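Local coordinates for protein GNA33 (Neisseria gonorrhoeae FA 1090, PDB 2G5D) that probably cleaves the glycosidic bond between N-acetylmuramic acid and N-acetylglucosamine in peptidoglycan, forming a 1,6-anhydro bond in the N-acetylmuramic acid residue, at residues S113-V118 and K403-V408; W106-N111 and K380-V385; S49-A54 and F354-H359; A358-R363 and G396-K401. All coordinates share one frame; numbering follows the deposited sequence.

Contact 1 of 4, residues S113-V118 and K403-V408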
loop_
_atom_site.group_PDB
_atom_site.type_symbol
_atom_site.label_atom_id
_atom_site.label_comp_id
_atom_site.label_asym_id
_atom_site.label_seq_id
_atom_site.Cartn_x
_atom_site.Cartn_y
_atom_site.Cartn_z
ATOM N N SER A 113 8.478 0.395 24.156
ATOM C CA SER A 113 9.121 1.517 23.485
ATOM C C SER A 113 8.143 2.364 22.682
ATOM O O SER A 113 7.362 1.860 21.868
ATOM C CB SER A 113 10.277 1.031 22.599
ATOM O OG SER A 113 10.920 2.124 21.963
ATOM N N LEU A 114 8.182 3.667 22.945
ATOM C CA LEU A 114 7.453 4.650 22.152
ATOM C C LEU A 114 8.057 4.791 20.748
ATOM O O LEU A 114 7.383 5.223 19.810
ATOM C CB LEU A 114 7.429 6.014 22.878
ATOM C CG LEU A 114 6.508 6.103 24.106
ATOM C CD1 LEU A 114 6.640 7.440 24.799
ATOM C CD2 LEU A 114 5.039 5.839 23.733
ATOM N N ALA A 115 9.325 4.422 20.608
ATOM C CA ALA A 115 10.053 4.634 19.362
ATOM C C ALA A 115 9.819 3.493 18.394
ATOM O O ALA A 115 9.909 2.313 18.775
ATOM C CB ALA A 115 11.550 4.811 19.638
ATOM N N GLY A 116 9.541 3.841 17.144
ATOM C CA GLY A 116 9.297 2.850 16.096
ATOM C C GLY A 116 9.854 3.283 14.757
ATOM O O GLY A 116 10.659 4.221 14.668
ATOM N N THR A 117 9.427 2.599 13.704
ATOM C CA THR A 117 10.040 2.782 12.394
ATOM C C THR A 117 9.071 3.401 11.390
ATOM O O THR A 117 7.933 2.964 11.251
ATOM C CB THR A 117 10.667 1.458 11.856
ATOM O OG1 THR A 117 11.707 1.023 12.749
ATOM C CG2 THR A 117 11.265 1.650 10.448
ATOM N N VAL A 118 9.542 4.461 10.742
ATOM C CA VAL A 118 8.854 5.098 9.632
ATOM C C VAL A 118 9.650 4.892 8.347
ATOM O O VAL A 118 10.834 5.234 8.259
ATOM C CB VAL A 118 8.558 6.607 9.889
ATOM C CG1 VAL A 118 7.716 7.213 8.730
ATOM C CG2 VAL A 118 7.795 6.778 11.212
ATOM N N LYS A 403 13.870 6.195 6.172
ATOM C CA LYS A 403 14.105 5.118 7.146
ATOM C C LYS A 403 14.488 5.726 8.504
ATOM O O LYS A 403 15.676 5.862 8.831
ATOM C CB LYS A 403 15.160 4.117 6.652
ATOM C CG LYS A 403 16.044 4.587 5.480
ATOM C CD LYS A 403 17.357 5.239 5.912
ATOM C CE LYS A 403 18.061 5.838 4.696
ATOM N NZ LYS A 403 19.421 6.366 5.000
ATOM N N THR A 404 13.460 6.084 9.279
ATOM C CA THR A 404 13.576 6.986 10.439
ATOM C C THR A 404 12.875 6.465 11.697
ATOM O O THR A 404 11.882 5.723 11.623
ATOM C CB THR A 404 12.969 8.407 10.141
ATOM O OG1 THR A 404 11.586 8.287 9.747
ATOM C CG2 THR A 404 13.726 9.121 9.057
ATOM N N THR A 405 13.383 6.886 12.854
ATOM C CA THR A 405 12.665 6.712 14.110
ATOM C C THR A 405 11.403 7.580 14.077
ATOM O O THR A 405 11.416 8.693 13.551
ATOM C CB THR A 405 13.543 7.108 15.316
ATOM O OG1 THR A 405 14.704 6.279 15.340
ATOM C CG2 THR A 405 12.789 6.939 16.621
ATOM N N GLY A 406 10.317 7.063 14.640
ATOM C CA GLY A 406 9.109 7.841 14.751
ATOM C C GLY A 406 8.272 7.448 15.941
ATOM O O GLY A 406 8.432 6.358 16.498
ATOM N N TYR A 407 7.382 8.360 16.318
ATOM C CA TYR A 407 6.468 8.187 17.441
ATOM C C TYR A 407 5.078 8.319 16.895
ATOM O O TYR A 407 4.847 9.120 15.989
ATOM C CB TYR A 407 6.709 9.271 18.484
ATOM C CG TYR A 407 8.115 9.201 19.008
ATOM C CD1 TYR A 407 9.097 10.065 18.533
ATOM C CD2 TYR A 407 8.469 8.237 19.936
ATOM C CE1 TYR A 407 10.403 9.976 18.992
ATOM C CE2 TYR A 407 9.768 8.149 20.421
ATOM C CZ TYR A 407 10.729 9.012 19.937
ATOM O OH TYR A 407 12.018 8.917 20.419
ATOM N N VAL A 408 4.149 7.543 17.434
ATOM C CA VAL A 408 2.807 7.594 16.884
ATOM C C VAL A 408 1.720 7.750 17.932
ATOM O O VAL A 408 1.830 7.254 19.053
ATOM C CB VAL A 408 2.513 6.413 15.889
ATOM C CG1 VAL A 408 3.647 6.266 14.844
ATOM C CG2 VAL A 408 2.242 5.122 16.598
HETATM O O HOH W 1 4.983 6.201 19.759
#
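Antiparallel strand pairing in a β-barrel, here in a protein whose 3D domain belongs to the double-psi barrel clan, sets G116 opposite G406, T117 opposite T405 and V118 opposite T404. The two glycines make a hydrogen-bonded pair. G116 N meets G406 O at 2.8 Å, while G406 N approaches G116 O from above its carbonyl plane, 47° out of it. At V118 and T404 both backbone bonds are straighter, with 172° at the hydrogen between V118 N and T404 O. The pair between them, T117 and T405, is non-hydrogen-bonded, and T405 CA adds a CA-H...O contact of 3.2 Å to G116 O.

V118 and T404 are both buried. T404 OG1 stands between the backbone N and the carbonyl carbon (chi1 57°), which brings it 3.5 Å from V118 CB; it is hydrogen-bonded to T357 OG1 on strand 352-358. V118 CG2 comes to 3.9 Å from G406 CA, where no side chain intervenes. Toward the loop the packing is more exposed: the ring of Y407 takes L114 CB at 3.8 Å from its CD2, and A115 CB lies by its CE2. An ST turn, A115 N to S113 OG, shapes that loop. Where direct backbone pairing has ended, water 1 bridges the two segments, 2.6 Å from L114 O and accepting from V408 N at 2.8 Å.

Contact 2 of 4, residues W106-N111 and K380-V385; sequences WQVAGN and KGAVRV
V108 and G110, on the last residues of strand 103-110, meet the bend A382-V383 that leads into strand 384-391, and they illustrate how a strand and a turn can pack without a hydrogen bond between them. The tight part is small and apolar. A382 CB comes to 3.6 Å from G110 CA, filling the place above a residue that has no side chain of its own. The same methyl also lies 3.8 Å from V108 CG1. That branch is anti to the backbone N (chi1 -178°), and it also reaches A382 O at 3.5 Å. V383 contributes one branch, CG2, which presses on the backbone of the strand: 3.4 Å from V108 O and 3.9 Å from G110 N, with V108 CG1 at 4.0 Å.

Away from this cluster the contact thins quickly. A109 turns its methyl away from the bend and offers only backbone, its carbonyl O standing 4.0 Å from A382 CB. Beyond the cluster the two segments diverge, and N111 and K380 are exposed. G381, just before the bend, has its N bonded to D343.

V108 pairs through its backbone with V408, so strand 403-413 runs along one side of strand 103-110, and V383 packs on V408 as well. Along the other side, strand 40-44 pairs with strand 103-110 and sets A40 against A382.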
loop_
_atom_site.group_PDB
_atom_site.type_symbol
_atom_site.label_atom_id
_atom_site.label_comp_id
_atom_site.label_asym_id
_atom_site.label_seq_id
_atom_site.Cartn_x
_atom_site.Cartn_y
_atom_site.Cartn_z
ATOM N N TRP A 106 -4.426 8.482 21.591
ATOM C CA TRP A 106 -3.839 7.353 22.329
ATOM C C TRP A 106 -2.408 7.191 21.881
ATOM O O TRP A 106 -2.156 6.732 20.760
ATOM C CB TRP A 106 -4.584 6.042 22.065
ATOM C CG TRP A 106 -6.006 6.059 22.537
ATOM C CD1 TRP A 106 -7.070 6.645 21.896
ATOM C CD2 TRP A 106 -6.524 5.483 23.742
ATOM N NE1 TRP A 106 -8.219 6.441 22.619
ATOM C CE2 TRP A 106 -7.920 5.727 23.752
ATOM C CE3 TRP A 106 -5.952 4.743 24.803
ATOM C CZ2 TRP A 106 -8.755 5.274 24.787
ATOM C CZ3 TRP A 106 -6.787 4.292 25.842
ATOM C CH2 TRP A 106 -8.170 4.569 25.825
ATOM N N GLN A 107 -1.478 7.572 22.763
ATOM C CA GLN A 107 -0.047 7.356 22.514
ATOM C C GLN A 107 0.265 5.850 22.503
ATOM O O GLN A 107 -0.216 5.102 23.361
ATOM C CB GLN A 107 0.788 8.068 23.565
ATOM C CG GLN A 107 2.263 7.928 23.292
ATOM C CD GLN A 107 3.113 8.834 24.155
ATOM O OE1 GLN A 107 2.918 8.910 25.368
ATOM N NE2 GLN A 107 4.085 9.510 23.531
ATOM N N VAL A 108 1.061 5.422 21.529
ATOM C CA VAL A 108 1.282 3.997 21.259
ATOM C C VAL A 108 2.686 3.564 21.692
ATOM O O VAL A 108 3.690 4.168 21.275
ATOM C CB VAL A 108 1.025 3.641 19.755
ATOM C CG1 VAL A 108 1.212 2.121 19.514
ATOM C CG2 VAL A 108 -0.389 4.079 19.308
ATOM N N ALA A 109 2.747 2.564 22.572
ATOM C CA ALA A 109 4.014 1.887 22.861
ATOM C C ALA A 109 3.961 0.450 22.374
ATOM O O ALA A 109 2.993 -0.262 22.619
ATOM C CB ALA A 109 4.367 1.951 24.356
ATOM N N GLY A 110 4.998 0.045 21.649
ATOM C CA GLY A 110 5.186 -1.341 21.238
ATOM C C GLY A 110 6.344 -1.967 21.985
ATOM O O GLY A 110 7.498 -1.540 21.849
ATOM N N ASN A 111 6.036 -2.999 22.768
ATOM C CA ASN A 111 7.056 -3.748 23.508
ATOM C C ASN A 111 7.946 -2.842 24.373
ATOM O O ASN A 111 9.177 -2.960 24.369
ATOM C CB ASN A 111 7.875 -4.600 22.535
ATOM C CG ASN A 111 7.016 -5.591 21.782
ATOM O OD1 ASN A 111 6.226 -6.321 22.389
ATOM N ND2 ASN A 111 7.156 -5.624 20.462
ATOM N N LYS A 380 4.831 -4.127 10.115
ATOM C CA LYS A 380 4.459 -4.900 11.319
ATOM C C LYS A 380 4.939 -4.222 12.588
ATOM O O LYS A 380 6.057 -3.675 12.631
ATOM C CB LYS A 380 5.018 -6.342 11.284
ATOM C CG LYS A 380 4.508 -7.268 10.161
ATOM C CD LYS A 380 3.011 -7.572 10.232
ATOM C CE LYS A 380 2.610 -8.543 9.129
ATOM N NZ LYS A 380 1.161 -8.444 8.764
ATOM N N GLY A 381 4.103 -4.277 13.623
ATOM C CA GLY A 381 4.428 -3.645 14.908
ATOM C C GLY A 381 3.501 -2.518 15.325
ATOM O O GLY A 381 2.834 -1.883 14.483
ATOM N N ALA A 382 3.442 -2.286 16.636
ATOM C CA ALA A 382 2.593 -1.228 17.210
ATOM C C ALA A 382 2.932 0.196 16.698
ATOM O O ALA A 382 2.023 0.979 16.359
ATOM C CB ALA A 382 2.634 -1.290 18.728
ATOM N N VAL A 383 4.228 0.514 16.677
ATOM C CA VAL A 383 4.745 1.780 16.159
ATOM C C VAL A 383 5.508 1.517 14.853
ATOM O O VAL A 383 6.714 1.259 14.851
ATOM C CB VAL A 383 5.652 2.552 17.192
ATOM C CG1 VAL A 383 5.913 3.970 16.713
ATOM C CG2 VAL A 383 5.037 2.566 18.617
ATOM N N ARG A 384 4.783 1.579 13.739
ATOM C CA ARG A 384 5.324 1.220 12.424
ATOM C C ARG A 384 4.468 1.847 11.318
ATOM O O ARG A 384 3.316 1.465 11.135
ATOM C CB ARG A 384 5.411 -0.315 12.283
ATOM C CG ARG A 384 6.125 -0.850 11.021
ATOM C CD ARG A 384 7.620 -0.517 10.985
ATOM N NE ARG A 384 8.158 -0.945 9.704
ATOM C CZ ARG A 384 8.266 -0.161 8.639
ATOM N NH1 ARG A 384 7.928 1.130 8.707
ATOM N NH2 ARG A 384 8.741 -0.669 7.514
ATOM N N VAL A 385 5.042 2.805 10.585
ATOM C CA VAL A 385 4.297 3.526 9.530
ATOM C C VAL A 385 4.996 3.567 8.158
ATOM O O VAL A 385 6.150 3.985 8.035
ATOM C CB VAL A 385 3.934 5.003 9.968
ATOM C CG1 VAL A 385 3.098 5.723 8.856
ATOM C CG2 VAL A 385 3.169 5.004 11.309
#

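Contact 3 of 4, residues S49-A54 and F354-H359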
loop_
_atom_site.group_PDB
_atom_site.type_symbol
_atom_site.label_atom_id
_atom_site.label_comp_id
_atom_site.label_asym_id
_atom_site.label_seq_id
_atom_site.Cartn_x
_atom_site.Cartn_y
_atom_site.Cartn_z
ATOM N N SER A 49 -0.008 17.411 23.708
ATOM C CA SER A 49 1.173 16.561 23.858
ATOM C C SER A 49 1.801 16.078 22.510
ATOM O O SER A 49 2.936 15.582 22.496
ATOM C CB SER A 49 0.857 15.398 24.798
ATOM O OG SER A 49 0.642 15.903 26.106
ATOM N N MET A 50 1.057 16.205 21.404
ATOM C CA MET A 50 1.603 15.967 20.064
ATOM C C MET A 50 2.403 17.193 19.573
ATOM O O MET A 50 1.924 18.318 19.647
ATOM C CB MET A 50 0.514 15.544 19.061
ATOM C CG MET A 50 -0.145 14.250 19.466
ATOM S SD MET A 50 -1.570 13.654 18.541
ATOM C CE MET A 50 -2.957 14.455 19.341
ATOM N N PRO A 51 3.661 16.965 19.150
ATOM C CA PRO A 51 4.525 18.083 18.797
ATOM C C PRO A 51 4.029 18.771 17.515
ATOM O O PRO A 51 3.660 18.093 16.572
ATOM C CB PRO A 51 5.900 17.434 18.611
ATOM C CG PRO A 51 5.628 15.983 18.302
ATOM C CD PRO A 51 4.313 15.647 18.978
ATOM N N HIS A 52 3.984 20.103 17.523
ATOM C CA HIS A 52 3.489 20.890 16.383
ATOM C C HIS A 52 2.023 20.656 16.021
ATOM O O HIS A 52 1.586 21.018 14.929
ATOM C CB HIS A 52 4.370 20.700 15.149
ATOM C CG HIS A 52 5.776 21.155 15.341
ATOM N ND1 HIS A 52 6.752 20.964 14.388
ATOM C CD2 HIS A 52 6.379 21.781 16.383
ATOM C CE1 HIS A 52 7.896 21.461 14.830
ATOM N NE2 HIS A 52 7.698 21.947 16.046
ATOM N N TRP A 53 1.270 20.097 16.958
ATOM C CA TRP A 53 -0.175 19.989 16.856
ATOM C C TRP A 53 -0.823 21.301 16.394
ATOM O O TRP A 53 -1.607 21.306 15.451
ATOM C CB TRP A 53 -0.777 19.615 18.208
ATOM C CG TRP A 53 -2.260 19.583 18.135
ATOM C CD1 TRP A 53 -3.140 20.559 18.532
ATOM C CD2 TRP A 53 -3.052 18.526 17.577
ATOM N NE1 TRP A 53 -4.444 20.152 18.261
ATOM C CE2 TRP A 53 -4.407 18.912 17.680
ATOM C CE3 TRP A 53 -2.745 17.270 17.028
ATOM C CZ2 TRP A 53 -5.454 18.090 17.233
ATOM C CZ3 TRP A 53 -3.781 16.457 16.575
ATOM C CH2 TRP A 53 -5.116 16.869 16.691
ATOM N N ALA A 54 -0.510 22.391 17.085
ATOM C CA ALA A 54 -1.060 23.733 16.796
ATOM C C ALA A 54 -0.901 24.166 15.345
ATOM O O ALA A 54 -1.843 24.739 14.761
ATOM C CB ALA A 54 -0.406 24.778 17.722
ATOM N N PHE A 354 -1.250 10.556 14.276
ATOM C CA PHE A 354 -0.190 11.545 14.340
ATOM C C PHE A 354 1.184 10.890 14.370
ATOM O O PHE A 354 1.442 10.015 15.206
ATOM C CB PHE A 354 -0.373 12.447 15.547
ATOM C CG PHE A 354 0.371 13.724 15.441
ATOM C CD1 PHE A 354 -0.272 14.877 14.960
ATOM C CD2 PHE A 354 1.716 13.790 15.801
ATOM C CE1 PHE A 354 0.432 16.094 14.837
ATOM C CE2 PHE A 354 2.419 14.994 15.695
ATOM C CZ PHE A 354 1.772 16.144 15.204
ATOM N N VAL A 355 2.058 11.326 13.455
ATOM C CA VAL A 355 3.406 10.798 13.310
ATOM C C VAL A 355 4.393 11.926 13.521
ATOM O O VAL A 355 4.374 12.929 12.815
ATOM C CB VAL A 355 3.645 10.104 11.916
ATOM C CG1 VAL A 355 5.078 9.508 11.814
ATOM C CG2 VAL A 355 2.653 9.021 11.700
ATOM N N ALA A 356 5.207 11.749 14.562
ATOM C CA ALA A 356 6.355 12.564 14.867
ATOM C C ALA A 356 7.618 11.845 14.380
ATOM O O ALA A 356 8.024 10.818 14.933
ATOM C CB ALA A 356 6.429 12.804 16.387
ATOM N N THR A 357 8.245 12.385 13.338
ATOM C CA THR A 357 9.433 11.744 12.783
ATOM C C THR A 357 10.438 12.761 12.235
ATOM O O THR A 357 10.449 13.916 12.662
ATOM C CB THR A 357 9.046 10.567 11.790
ATOM O OG1 THR A 357 10.217 9.871 11.354
ATOM C CG2 THR A 357 8.226 11.046 10.602
ATOM N N ALA A 358 11.308 12.319 11.335
ATOM C CA ALA A 358 12.214 13.223 10.634
ATOM C C ALA A 358 11.957 13.169 9.129
ATOM O O ALA A 358 11.733 12.091 8.569
ATOM C CB ALA A 358 13.651 12.881 10.947
ATOM N N HIS A 359 11.965 14.338 8.493
ATOM C CA HIS A 359 11.896 14.444 7.038
ATOM C C HIS A 359 13.048 13.663 6.377
ATOM O O HIS A 359 14.202 13.878 6.728
ATOM C CB HIS A 359 11.900 15.912 6.614
ATOM C CG HIS A 359 11.558 16.124 5.171
ATOM N ND1 HIS A 359 12.444 15.863 4.146
ATOM C CD2 HIS A 359 10.425 16.579 4.584
ATOM C CE1 HIS A 359 11.868 16.139 2.991
ATOM N NE2 HIS A 359 10.644 16.578 3.230
#
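F354 is the bump of this contact and the turn M50-W53 the hollow that receives it. The ring projects from strand 352-358 with CG anti to the backbone N (chi1 -161°), into a concave pocket formed by M50, P51 and W53. M50 roofs one face: its CB stands 3.8 Å from the ring centroid and only 9° off the normal, an almost centred CH-pi contact. The rest of the side chain slides back toward the root of the phenyl group, so that SD lies 3.4 Å from F354 CB and obliquely to the ring, 4.4 Å from its centroid, a Met-aromatic contact.

The far end of the ring meets P51. The carbonyl O of P51 sits at the edge, near the ring plane, 3.0 Å from F354 CZ, while P51 CD touches F354 CE2 at 3.8 Å. The proline ring reaches farther along the strand, and its CG nestles by A356 CB, also at 3.8 Å. W53 closes another side, with its CE3 edge 4.0 Å from F354 CD1. A type II turn, with W53 N bonded to M50 O, curls the loop into this cup, and N367 and W409 on the neighbouring strands help to line it.

No hydrogen bond crosses the interface, and the indole N-H of W53 is bonded to E100 instead. The fit therefore rests on dispersion and shape, with weakly polar terms from the sulfur and from the P51 oxygen, which faces ring C-H groups and is consistent with a C-H...O attraction.

Contact 4 of 4, residues A358-R363 and G396-K401; sequences AHPVTR and GELAGK
A loop-on-helix contact at the surface joins H359, P360 and V361, in the turn between strands 352-358 and 365-375, to L398 and K401 near the C-terminal end of helix 393-401. L398 carries most of the contact through CD2. This methyl meets three loop residues: it is 3.4 Å from H359 CE1, 3.9 Å from V361 CG1, with the two side chains crossing at about a right angle, and a little farther from P360 CG. P360 presses on the backbone of the helix, its CB 3.4 Å from L398 O. K401 takes part through the carbons of its side chain: its CB lies 3.6 Å from P360 O, and its extended chain carries CD to 3.7 Å from V361 CG1.

The loop is held by bonds of its own. In H359, CG stands anti to the backbone N (chi1 -168°), and ND1 of the ring accepts from both V361 N and T362 N, each at 3.2 Å and each tilted out of the ring plane. A backbone bond of 2.8 Å from R363 N to H359 O closes the turn, and P360 CD lies over one face of the imidazole, toward its rim. These bonds hold the imidazole and V361 together where L398 CD2 touches both.

W389 of strand 384-391 packs on both P360 and L398, tying the pair to the barrel wall. The arrangement is that of a strand-connecting loop packed against the last turn of a helix, here within the 3D domain, whose clan is that of the double-psi β-barrels.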
loop_
_atom_site.group_PDB
_atom_site.type_symbol
_atom_site.label_atom_id
_atom_site.label_comp_id
_atom_site.label_asym_id
_atom_site.label_seq_id
_atom_site.Cartn_x
_atom_site.Cartn_y
_atom_site.Cartn_z
ATOM N N ALA A 358 11.308 12.319 11.335
ATOM C CA ALA A 358 12.214 13.223 10.634
ATOM C C ALA A 358 11.957 13.169 9.129
ATOM O O ALA A 358 11.733 12.091 8.569
ATOM C CB ALA A 358 13.651 12.881 10.947
ATOM N N HIS A 359 11.965 14.338 8.493
ATOM C CA HIS A 359 11.896 14.444 7.038
ATOM C C HIS A 359 13.048 13.663 6.377
ATOM O O HIS A 359 14.202 13.878 6.728
ATOM C CB HIS A 359 11.900 15.912 6.614
ATOM C CG HIS A 359 11.558 16.124 5.171
ATOM N ND1 HIS A 359 12.444 15.863 4.146
ATOM C CD2 HIS A 359 10.425 16.579 4.584
ATOM C CE1 HIS A 359 11.868 16.139 2.991
ATOM N NE2 HIS A 359 10.644 16.578 3.230
ATOM N N PRO A 360 12.730 12.734 5.444
ATOM C CA PRO A 360 13.716 11.831 4.810
ATOM C C PRO A 360 14.883 12.480 4.058
ATOM O O PRO A 360 15.881 11.797 3.802
ATOM C CB PRO A 360 12.865 10.982 3.850
ATOM C CG PRO A 360 11.627 11.741 3.651
ATOM C CD PRO A 360 11.370 12.453 4.953
ATOM N N VAL A 361 14.774 13.761 3.701
ATOM C CA VAL A 361 15.908 14.462 3.090
ATOM C C VAL A 361 16.437 15.609 3.963
ATOM O O VAL A 361 17.642 15.666 4.238
ATOM C CB VAL A 361 15.642 14.911 1.601
ATOM C CG1 VAL A 361 15.002 13.779 0.781
ATOM C CG2 VAL A 361 14.781 16.173 1.517
ATOM N N THR A 362 15.555 16.500 4.419
ATOM C CA THR A 362 15.973 17.638 5.273
ATOM C C THR A 362 16.343 17.241 6.707
ATOM O O THR A 362 16.992 18.017 7.428
ATOM C CB THR A 362 14.923 18.793 5.318
ATOM O OG1 THR A 362 13.761 18.387 6.064
ATOM C CG2 THR A 362 14.532 19.232 3.911
ATOM N N ARG A 363 15.925 16.037 7.112
ATOM C CA ARG A 363 16.176 15.494 8.457
ATOM C C ARG A 363 15.562 16.347 9.571
ATOM O O ARG A 363 15.608 15.961 10.742
ATOM C CB ARG A 363 17.686 15.230 8.697
ATOM C CG ARG A 363 18.229 13.931 8.051
ATOM C CD ARG A 363 17.720 12.681 8.793
ATOM N NE ARG A 363 17.684 11.463 7.973
ATOM C CZ ARG A 363 16.571 10.912 7.495
ATOM N NH1 ARG A 363 15.389 11.472 7.740
ATOM N NH2 ARG A 363 16.632 9.798 6.767
ATOM N N GLY A 396 8.990 9.806 -5.189
ATOM C CA GLY A 396 9.903 8.661 -5.285
ATOM C C GLY A 396 11.215 8.838 -4.545
ATOM O O GLY A 396 11.625 7.971 -3.768
ATOM N N GLU A 397 11.870 9.967 -4.794
ATOM C CA GLU A 397 13.058 10.396 -4.038
ATOM C C GLU A 397 12.837 10.407 -2.516
ATOM O O GLU A 397 13.634 9.837 -1.768
ATOM C CB GLU A 397 13.500 11.772 -4.522
ATOM C CG GLU A 397 14.231 11.729 -5.870
ATOM C CD GLU A 397 13.923 12.921 -6.776
ATOM O OE1 GLU A 397 13.730 14.041 -6.244
ATOM O OE2 GLU A 397 13.883 12.735 -8.019
ATOM N N LEU A 398 11.749 11.032 -2.070
ATOM C CA LEU A 398 11.385 11.066 -0.644
ATOM C C LEU A 398 11.175 9.691 -0.040
ATOM O O LEU A 398 11.717 9.392 1.024
ATOM C CB LEU A 398 10.143 11.928 -0.412
ATOM C CG LEU A 398 10.365 13.420 -0.691
ATOM C CD1 LEU A 398 9.046 14.135 -0.928
ATOM C CD2 LEU A 398 11.126 14.059 0.450
ATOM N N ALA A 399 10.410 8.856 -0.735
ATOM C CA ALA A 399 10.053 7.539 -0.242
ATOM C C ALA A 399 11.269 6.663 0.064
ATOM O O ALA A 399 11.411 6.176 1.196
ATOM C CB ALA A 399 9.088 6.850 -1.210
ATOM N N GLY A 400 12.143 6.482 -0.930
ATOM C CA GLY A 400 13.342 5.648 -0.796
ATOM C C GLY A 400 14.352 6.121 0.245
ATOM O O GLY A 400 15.126 5.324 0.772
ATOM N N LYS A 401 14.333 7.420 0.535
ATOM C CA LYS A 401 15.231 8.031 1.514
ATOM C C LYS A 401 14.701 7.945 2.952
ATOM O O LYS A 401 15.413 8.263 3.917
ATOM C CB LYS A 401 15.528 9.487 1.122
ATOM C CG LYS A 401 16.448 9.619 -0.093
ATOM C CD LYS A 401 17.194 10.947 -0.126
ATOM C CE LYS A 401 17.750 11.207 -1.517
ATOM N NZ LYS A 401 18.733 12.329 -1.542
#

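From the N terminus, the loop 49-54 opens contact 3, closed 300 residues later by strand 352-358. Before that closure, 106-111 and 113-118 open contacts 2 and 1. Each therefore crosses contact 3, and the two also cross one another, because 380-385 returns before 403-408. Contact 4 begins where contact 3 ends, sharing A358 and H359, and it crosses contact 2 but falls wholly within the span of contact 1. Contacts 1, 2 and 3 meet at strand 403-413, which pairs with strands 103-110, 116-129 and 352-358; contact 4 joins the 358-363 loop to the helix just before it. T357 OG1 links contacts 1 and 3, while T117 O joins contacts 1 and 2.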